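Local coordinates for 6-phosphogluconate dehydrogenase NAD-binding (Dyadobacter fermentans, PDB 4GBJ), which probably acts as an NAD- or NADP-dependent oxidoreductase of the 6-phosphogluconate and 3-hydroxyisobutyrate dehydrogenase family, with a Rossmann-type nucleotide-binding domain, at residues T98-T103 / L249-D254; I181-E186 / M259-I264; R105-V110 / A116-A121. All coordinates share one frame; numbering follows the deposited sequence.

Contact 1 (T98-T103 / L249-D254)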
loop_
_atom_site.group_PDB
_atom_site.type_symbol
_atom_site.label_atom_id
_atom_site.label_comp_id
_atom_site.label_asym_id
_atom_site.label_seq_id
_atom_site.Cartn_x
_atom_site.Cartn_y
_atom_site.Cartn_z
ATOM N N THR B 98 -19.688 -9.951 -0.114
ATOM C CA THR B 98 -18.509 -9.945 0.759
ATOM C C THR B 98 -18.931 -10.498 2.111
ATOM O O THR B 98 -19.514 -9.807 2.946
ATOM C CB THR B 98 -17.920 -8.574 0.901
ATOM O OG1 THR B 98 -17.644 -8.072 -0.398
ATOM C CG2 THR B 98 -16.674 -8.580 1.751
ATOM N N ILE B 99 -18.623 -11.731 2.329
ATOM C CA ILE B 99 -19.005 -12.413 3.553
ATOM C C ILE B 99 -17.870 -13.266 4.046
ATOM O O ILE B 99 -16.843 -13.427 3.395
ATOM C CB ILE B 99 -20.292 -13.267 3.342
ATOM C CG1 ILE B 99 -20.063 -14.399 2.394
ATOM C CG2 ILE B 99 -21.465 -12.383 2.954
ATOM C CD1 ILE B 99 -21.298 -15.306 2.223
ATOM N N SER B 100 -18.072 -13.779 5.220
ATOM C CA SER B 100 -17.129 -14.621 5.897
ATOM C C SER B 100 -16.904 -15.949 5.166
ATOM O O SER B 100 -17.878 -16.606 4.806
ATOM C CB SER B 100 -17.671 -14.936 7.307
ATOM O OG SER B 100 -16.978 -16.004 7.925
ATOM N N PRO B 101 -15.652 -16.440 5.141
ATOM C CA PRO B 101 -15.394 -17.819 4.670
ATOM C C PRO B 101 -16.254 -18.856 5.383
ATOM O O PRO B 101 -16.725 -19.806 4.774
ATOM C CB PRO B 101 -13.921 -18.041 5.055
ATOM C CG PRO B 101 -13.349 -16.732 5.111
ATOM C CD PRO B 101 -14.398 -15.756 5.495
ATOM N N GLU B 102 -16.440 -18.677 6.696
ATOM C CA GLU B 102 -17.275 -19.588 7.476
ATOM C C GLU B 102 -18.723 -19.591 6.992
ATOM O O GLU B 102 -19.332 -20.665 6.935
ATOM C CB GLU B 102 -17.236 -19.194 8.937
ATOM C CG GLU B 102 -18.141 -20.002 9.865
ATOM C CD GLU B 102 -18.075 -19.446 11.273
ATOM O OE1 GLU B 102 -18.783 -18.449 11.540
ATOM O OE2 GLU B 102 -17.236 -19.932 12.069
ATOM N N THR B 103 -19.296 -18.407 6.688
ATOM C CA THR B 103 -20.674 -18.368 6.191
ATOM C C THR B 103 -20.737 -19.126 4.854
ATOM O O THR B 103 -21.662 -19.872 4.616
ATOM C CB THR B 103 -21.182 -16.927 6.056
ATOM O OG1 THR B 103 -21.182 -16.334 7.342
ATOM C CG2 THR B 103 -22.601 -16.852 5.506
ATOM N N LEU B 249 -10.836 -10.190 11.311
ATOM C CA LEU B 249 -10.331 -10.581 12.623
ATOM C C LEU B 249 -10.896 -11.922 13.063
ATOM O O LEU B 249 -10.148 -12.734 13.605
ATOM C CB LEU B 249 -10.620 -9.517 13.661
ATOM C CG LEU B 249 -9.791 -8.244 13.498
ATOM C CD1 LEU B 249 -10.459 -7.045 14.225
ATOM C CD2 LEU B 249 -8.357 -8.471 14.024
ATOM N N GLN B 250 -12.190 -12.178 12.801
ATOM C CA GLN B 250 -12.770 -13.484 13.150
ATOM C C GLN B 250 -12.130 -14.581 12.346
ATOM O O GLN B 250 -11.863 -15.658 12.871
ATOM C CB GLN B 250 -14.283 -13.501 12.918
ATOM C CG GLN B 250 -14.987 -14.765 13.446
ATOM C CD GLN B 250 -14.846 -14.885 14.970
ATOM O OE1 GLN B 250 -15.207 -13.948 15.695
ATOM N NE2 GLN B 250 -14.306 -16.021 15.519
ATOM N N THR B 251 -11.993 -14.348 11.032
ATOM C CA THR B 251 -11.414 -15.319 10.113
ATOM C C THR B 251 -9.976 -15.654 10.544
ATOM O O THR B 251 -9.602 -16.828 10.585
ATOM C CB THR B 251 -11.485 -14.764 8.678
ATOM O OG1 THR B 251 -12.859 -14.654 8.344
ATOM C CG2 THR B 251 -10.781 -15.634 7.670
ATOM N N ALA B 252 -9.178 -14.637 10.859
ATOM C CA ALA B 252 -7.787 -14.867 11.244
ATOM C C ALA B 252 -7.731 -15.596 12.607
ATOM O O ALA B 252 -6.993 -16.564 12.762
ATOM C CB ALA B 252 -7.010 -13.537 11.263
ATOM N N SER B 253 -8.538 -15.159 13.576
ATOM C CA SER B 253 -8.572 -15.802 14.897
ATOM C C SER B 253 -8.880 -17.310 14.813
ATOM O O SER B 253 -8.223 -18.119 15.467
ATOM C CB SER B 253 -9.634 -15.151 15.762
ATOM O OG SER B 253 -9.545 -15.707 17.053
ATOM N N ASP B 254 -9.822 -17.684 13.946
ATOM C CA ASP B 254 -10.246 -19.065 13.754
ATOM C C ASP B 254 -9.139 -19.962 13.227
ATOM O O ASP B 254 -9.213 -21.156 13.430
ATOM C CB ASP B 254 -11.452 -19.114 12.838
ATOM C CG ASP B 254 -12.738 -18.640 13.524
ATOM O OD1 ASP B 254 -12.710 -18.407 14.773
ATOM O OD2 ASP B 254 -13.727 -18.385 12.816
HETATM O O HOH W 1 -14.814 -16.745 8.655
#
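T251 has its methyl CG2 opposite the backbone N and OG1 opposite the carbonyl carbon (chi1 -65°), and this rotation sets both branches against the ring of P101. The hydroxyl and methyl of T251 come up against CD and CG of the P101 ring: T251 OG1 lies 3.4 Å from P101 CD, and T251 CG2 3.8 Å from P101 CG. OG1 is also hydrogen-bonded to L247 O, one helical turn earlier, which helps fix the rotation. A water donates to T251 OG1 at 2.9 Å; it sits so close to S100 OG that a bridge between the two hydroxyls is doubtful in detail. S100 is the N-cap of helix 101-113, its OG taking a weak bond from E102 N at 3.0 Å. The contact thus sets the start of a helix of the Rossmann-type domain against helix 238-254 of the C-terminal helical domain, where L175 of helix 169-197 packs on both P101 and T251. Further out, E102 and D254 cross at about a right angle, their carboxylate planes 31° apart, and OE2 of E102 comes within 3.9 Å of OD2 of D254. These like charges should disfavour each other, although the site is exposed and water can screen them. D254 OD1 is gripped on its syn side by Q250 NE2 at 3.0 Å, the donor 30° out of the carboxylate plane.

Contact 2 (I181-E186 / M259-I264); sequences IACSLE and MPFADI
Helix-to-helix packing in the C-terminal helical domain, at the dimer interface, brings C183 of the long helix 169-197 against F261 in the first turn of helix 260-274. It is a Cys sulfur-aromatic contact. C183 SG, set beside its own backbone N (chi1 -69°), lies 3.7 Å from F261 CD2 and equally near F261 CB, so it touches the ring where the ring joins the chain. From SG to the centroid of the F261 ring is 4.9 Å, along a line 72° off the ring normal, an oblique approach. The F261 ring also stacks on F261 of the second subunit and packs on E186 of that chain. The backbone N of F261 also donates to the carboxylate of E190 of the second subunit. A negative group at this first helical turn would probably be favoured by the helix dipole.

One turn along each helix, E186 and I264 form the second touch. The glutamate starts with CG opposite the backbone N, then turns about the CB-CG bond (chi2 65°), and its chain crosses the isoleucine at about a right angle. E186 OE1 makes a salt bridge with R268 NH2, which probably offsets its charge in this buried place; toward I264 it makes only a van der Waals contact. On the isoleucine it is the methyl branch that faces the helix 169-197, while CG1 leads away: I264 CG2 stands 4.0 Å from E186 OE1.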
loop_
_atom_site.group_PDB
_atom_site.type_symbol
_atom_site.label_atom_id
_atom_site.label_comp_id
_atom_site.label_asym_id
_atom_site.label_seq_id
_atom_site.Cartn_x
_atom_site.Cartn_y
_atom_site.Cartn_z
ATOM N N ILE B 181 -6.472 -2.580 1.816
ATOM C CA ILE B 181 -6.950 -1.243 1.446
ATOM C C ILE B 181 -7.019 -0.376 2.707
ATOM O O ILE B 181 -6.536 0.749 2.694
ATOM C CB ILE B 181 -8.265 -1.268 0.696
ATOM C CG1 ILE B 181 -8.099 -1.935 -0.696
ATOM C CG2 ILE B 181 -8.832 0.202 0.551
ATOM C CD1 ILE B 181 -9.483 -2.331 -1.335
ATOM N N ALA B 182 -7.582 -0.920 3.796
ATOM C CA ALA B 182 -7.737 -0.243 5.093
ATOM C C ALA B 182 -6.368 0.101 5.684
ATOM O O ALA B 182 -6.202 1.214 6.222
ATOM C CB ALA B 182 -8.542 -1.098 6.064
ATOM N N CYS B 183 -5.388 -0.804 5.568
ATOM C CA CYS B 183 -4.008 -0.505 5.996
ATOM C C CYS B 183 -3.409 0.644 5.188
ATOM O O CYS B 183 -2.665 1.443 5.731
ATOM C CB CYS B 183 -3.116 -1.732 5.882
ATOM S SG CYS B 183 -3.494 -3.032 7.052
ATOM N N SER B 184 -3.701 0.703 3.904
ATOM C CA SER B 184 -3.182 1.771 3.020
ATOM C C SER B 184 -3.724 3.087 3.461
ATOM O O SER B 184 -2.992 4.062 3.530
ATOM C CB SER B 184 -3.532 1.464 1.561
ATOM O OG SER B 184 -2.994 0.180 1.269
ATOM N N LEU B 185 -5.019 3.128 3.788
ATOM C CA LEU B 185 -5.629 4.339 4.319
ATOM C C LEU B 185 -4.981 4.788 5.632
ATOM O O LEU B 185 -4.709 5.966 5.828
ATOM C CB LEU B 185 -7.107 4.115 4.584
ATOM C CG LEU B 185 -8.008 4.163 3.320
ATOM C CD1 LEU B 185 -9.346 3.430 3.607
ATOM C CD2 LEU B 185 -8.255 5.587 2.897
ATOM N N GLU B 186 -4.767 3.838 6.539
ATOM C CA GLU B 186 -4.184 4.144 7.826
ATOM C C GLU B 186 -2.726 4.632 7.690
ATOM O O GLU B 186 -2.369 5.607 8.337
ATOM C CB GLU B 186 -4.282 2.924 8.766
ATOM C CG GLU B 186 -3.497 3.092 10.043
ATOM C CD GLU B 186 -3.982 4.177 10.960
ATOM O OE1 GLU B 186 -3.200 4.569 11.850
ATOM O OE2 GLU B 186 -5.187 4.515 10.909
HETATM N N MSE B 259 -3.550 -10.377 13.817
HETATM C CA MSE B 259 -3.499 -9.362 12.768
HETATM C C MSE B 259 -3.315 -7.988 13.417
HETATM O O MSE B 259 -4.274 -7.233 13.459
HETATM C CB MSE B 259 -4.813 -9.351 11.920
HETATM C CG MSE B 259 -5.221 -10.647 11.265
HETATM SE SE MSE B 259 -4.133 -11.201 9.809
HETATM C CE MSE B 259 -5.133 -10.189 8.542
ATOM N N PRO B 260 -2.103 -7.650 13.924
ATOM C CA PRO B 260 -1.909 -6.398 14.664
ATOM C C PRO B 260 -2.357 -5.152 13.957
ATOM O O PRO B 260 -3.008 -4.345 14.613
ATOM C CB PRO B 260 -0.382 -6.394 14.934
ATOM C CG PRO B 260 -0.057 -7.799 15.056
ATOM C CD PRO B 260 -0.882 -8.480 14.002
ATOM N N PHE B 261 -2.128 -5.021 12.623
ATOM C CA PHE B 261 -2.609 -3.894 11.884
ATOM C C PHE B 261 -4.137 -3.843 11.895
ATOM O O PHE B 261 -4.725 -2.761 11.995
ATOM C CB PHE B 261 -2.092 -3.919 10.413
ATOM C CG PHE B 261 -0.694 -3.400 10.141
ATOM C CD1 PHE B 261 0.111 -2.933 11.173
ATOM C CD2 PHE B 261 -0.285 -3.145 8.845
ATOM C CE1 PHE B 261 1.370 -2.372 10.896
ATOM C CE2 PHE B 261 0.942 -2.561 8.578
ATOM C CZ PHE B 261 1.764 -2.185 9.600
ATOM N N ALA B 262 -4.780 -4.991 11.737
ATOM C CA ALA B 262 -6.259 -5.002 11.727
ATOM C C ALA B 262 -6.865 -4.520 13.083
ATOM O O ALA B 262 -7.923 -3.892 13.091
ATOM C CB ALA B 262 -6.784 -6.379 11.348
ATOM N N ASP B 263 -6.174 -4.757 14.218
ATOM C CA ASP B 263 -6.614 -4.282 15.544
ATOM C C ASP B 263 -6.698 -2.752 15.571
ATOM O O ASP B 263 -7.692 -2.193 16.026
ATOM C CB ASP B 263 -5.658 -4.740 16.638
ATOM C CG ASP B 263 -5.462 -6.247 16.771
ATOM O OD1 ASP B 263 -6.301 -7.014 16.243
ATOM O OD2 ASP B 263 -4.521 -6.654 17.437
ATOM N N ILE B 264 -5.671 -2.099 14.996
ATOM C CA ILE B 264 -5.570 -0.644 14.865
ATOM C C ILE B 264 -6.710 -0.142 13.993
ATOM O O ILE B 264 -7.382 0.752 14.420
ATOM C CB ILE B 264 -4.219 -0.203 14.304
ATOM C CG1 ILE B 264 -3.025 -0.630 15.215
ATOM C CG2 ILE B 264 -4.167 1.309 14.023
ATOM C CD1 ILE B 264 -2.926 -0.114 16.367
#

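Contact 3 (R105-V110 / A116-A121)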
loop_
_atom_site.group_PDB
_atom_site.type_symbol
_atom_site.label_atom_id
_atom_site.label_comp_id
_atom_site.label_asym_id
_atom_site.label_seq_id
_atom_site.Cartn_x
_atom_site.Cartn_y
_atom_site.Cartn_z
ATOM N N ARG B 105 -18.700 -21.589 3.667
ATOM C CA ARG B 105 -18.502 -23.026 3.864
ATOM C C ARG B 105 -19.758 -23.658 4.454
ATOM O O ARG B 105 -20.103 -24.748 4.056
ATOM C CB ARG B 105 -17.305 -23.276 4.773
ATOM C CG ARG B 105 -15.961 -22.857 4.162
ATOM C CD ARG B 105 -14.890 -22.766 5.271
ATOM N NE ARG B 105 -13.584 -22.395 4.719
ATOM C CZ ARG B 105 -12.624 -21.728 5.361
ATOM N NH1 ARG B 105 -12.787 -21.357 6.631
ATOM N NH2 ARG B 105 -11.487 -21.440 4.747
ATOM N N GLN B 106 -20.463 -22.957 5.363
ATOM C CA GLN B 106 -21.707 -23.460 5.974
ATOM C C GLN B 106 -22.789 -23.580 4.935
ATOM O O GLN B 106 -23.379 -24.633 4.811
ATOM C CB GLN B 106 -22.189 -22.513 7.079
ATOM C CG GLN B 106 -21.432 -22.609 8.381
ATOM C CD GLN B 106 -21.884 -21.523 9.347
ATOM O OE1 GLN B 106 -22.748 -20.678 9.027
ATOM N NE2 GLN B 106 -21.329 -21.540 10.564
ATOM N N LEU B 107 -23.010 -22.506 4.147
ATOM C CA LEU B 107 -24.006 -22.516 3.075
ATOM C C LEU B 107 -23.670 -23.537 2.000
ATOM O O LEU B 107 -24.572 -24.230 1.520
ATOM C CB LEU B 107 -24.164 -21.134 2.446
ATOM C CG LEU B 107 -24.804 -20.098 3.360
ATOM C CD1 LEU B 107 -24.562 -18.719 2.835
ATOM C CD2 LEU B 107 -26.310 -20.365 3.543
ATOM N N ALA B 108 -22.380 -23.668 1.644
ATOM C CA ALA B 108 -21.948 -24.654 0.623
ATOM C C ALA B 108 -22.278 -26.040 1.031
ATOM O O ALA B 108 -22.646 -26.890 0.186
ATOM C CB ALA B 108 -20.439 -24.550 0.368
ATOM N N GLN B 109 -22.169 -26.287 2.325
ATOM C CA GLN B 109 -22.506 -27.606 2.880
ATOM C C GLN B 109 -24.020 -27.883 2.628
ATOM O O GLN B 109 -24.375 -28.928 2.105
ATOM C CB GLN B 109 -22.107 -27.677 4.383
ATOM C CG GLN B 109 -21.371 -28.980 4.742
ATOM C CD GLN B 109 -22.263 -30.216 4.640
ATOM O OE1 GLN B 109 -23.139 -30.450 5.499
ATOM N NE2 GLN B 109 -22.042 -31.075 3.634
ATOM N N VAL B 110 -24.885 -26.896 2.882
ATOM C CA VAL B 110 -26.332 -27.038 2.713
ATOM C C VAL B 110 -26.676 -27.261 1.233
ATOM O O VAL B 110 -27.536 -28.082 0.927
ATOM C CB VAL B 110 -27.121 -25.839 3.311
ATOM C CG1 VAL B 110 -28.633 -25.961 3.040
ATOM C CG2 VAL B 110 -26.852 -25.709 4.810
ATOM N N ALA B 116 -26.708 -29.450 -5.171
ATOM C CA ALA B 116 -26.405 -28.140 -5.762
ATOM C C ALA B 116 -24.971 -27.739 -5.393
ATOM O O ALA B 116 -24.374 -28.344 -4.498
ATOM C CB ALA B 116 -27.397 -27.094 -5.265
ATOM N N HIS B 117 -24.430 -26.706 -6.037
ATOM C CA HIS B 117 -23.060 -26.276 -5.778
ATOM C C HIS B 117 -23.008 -24.796 -5.458
ATOM O O HIS B 117 -23.523 -23.969 -6.206
ATOM C CB HIS B 117 -22.145 -26.564 -6.982
ATOM C CG HIS B 117 -22.232 -27.960 -7.511
ATOM N ND1 HIS B 117 -21.602 -28.993 -6.875
ATOM C CD2 HIS B 117 -22.815 -28.431 -8.641
ATOM C CE1 HIS B 117 -21.829 -30.072 -7.607
ATOM N NE2 HIS B 117 -22.611 -29.791 -8.647
ATOM N N TYR B 118 -22.321 -24.468 -4.375
ATOM C CA TYR B 118 -22.078 -23.108 -3.973
ATOM C C TYR B 118 -20.719 -22.672 -4.466
ATOM O O TYR B 118 -19.737 -23.346 -4.198
ATOM C CB TYR B 118 -22.143 -23.001 -2.462
ATOM C CG TYR B 118 -21.907 -21.604 -1.945
ATOM C CD1 TYR B 118 -22.972 -20.771 -1.629
ATOM C CD2 TYR B 118 -20.620 -21.154 -1.657
ATOM C CE1 TYR B 118 -22.772 -19.554 -1.003
ATOM C CE2 TYR B 118 -20.404 -19.882 -1.132
ATOM C CZ TYR B 118 -21.485 -19.090 -0.800
ATOM O OH TYR B 118 -21.311 -17.839 -0.275
ATOM N N VAL B 119 -20.665 -21.578 -5.200
ATOM C CA VAL B 119 -19.384 -20.995 -5.653
ATOM C C VAL B 119 -19.176 -19.654 -4.967
ATOM O O VAL B 119 -19.991 -18.758 -5.157
ATOM C CB VAL B 119 -19.348 -20.848 -7.174
ATOM C CG1 VAL B 119 -18.128 -20.039 -7.621
ATOM C CG2 VAL B 119 -19.329 -22.227 -7.823
ATOM N N GLY B 120 -18.124 -19.548 -4.155
ATOM C CA GLY B 120 -17.738 -18.294 -3.527
ATOM C C GLY B 120 -17.138 -17.405 -4.576
ATOM O O GLY B 120 -16.240 -17.850 -5.296
ATOM N N ALA B 121 -17.755 -16.245 -4.834
ATOM C CA ALA B 121 -17.348 -15.423 -5.997
ATOM C C ALA B 121 -17.282 -13.950 -5.678
ATOM O O ALA B 121 -17.839 -13.148 -6.413
ATOM C CB ALA B 121 -18.301 -15.652 -7.162
HETATM O O HOH W 2 -21.634 -26.502 -2.458
#
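Y118, A108 and L107 carry this contact, in which helix 101-113 lies on strand 117-124. Together with strand 92-95 the two form a beta-alpha-beta unit of the Rossmann-type domain. The backbones come nearest at A108 and Y118, with CA atoms 4.9 Å apart. The small side chain of A108 is consistent with so close an approach: A108 CB is 3.6 Å from Y118 CB, and A108 CA is 3.5 Å from that same Y118 CB. The tyrosine ring, swung opposite its backbone N (chi1 -180°), then runs along the helix with the backbone N of A108 over one face. Near the ring's far end L107 approaches obliquely, its CB 4.0 Å from Y118 CE1. H93 and H111 meet the ring edge-to-face, and I99 also touches the tyrosine. No hydrogen bond runs directly between segments 105-110 and 116-121. Instead a water accepts a hydrogen bond from Y118 N at 2.9 Å and donates one to A108 O, also at 2.9 Å, linking two main-chain groups where the elements come nearest. The phenol oxygen is hydrogen-bonded to S95 OG, on strand 92-95, and to S104 OG, on the helix. With a phenylalanine at Y118, the packing on A108 and L107 might persist, but the S95 and S104 hydroxyls would probably lose their shared partner and the ring its hold at the tip. The side-chain contact is therefore apolar along the ring and polar at the phenol oxygen, so one buried side chain ties all three elements of the unit together.

Overall arrangement
Contacts 1 and 3 share helix 101-113 and lie 15 Å apart centre to centre, joined where I99 CD1 meets Y118 OH at 3.6 Å. Contact 1 alone spans both domains; contact 3 stays in the Rossmann-type domain and contact 2 in the helical one. Contacts 1 and 2, centres 16 Å apart, are linked by consecutive helices 238-254 and 260-274, with A252 CB 3.4 Å from M259 CG, and both touch the second subunit. Contacts 2 and 3, centres 29 Å and nearest atoms about 13 Å apart, do not touch. T98 in contact 1 packs on K174, the predicted active-site lysine, whose side chain is about 8 Å from that of P101 and about 11 Å from that of Y118.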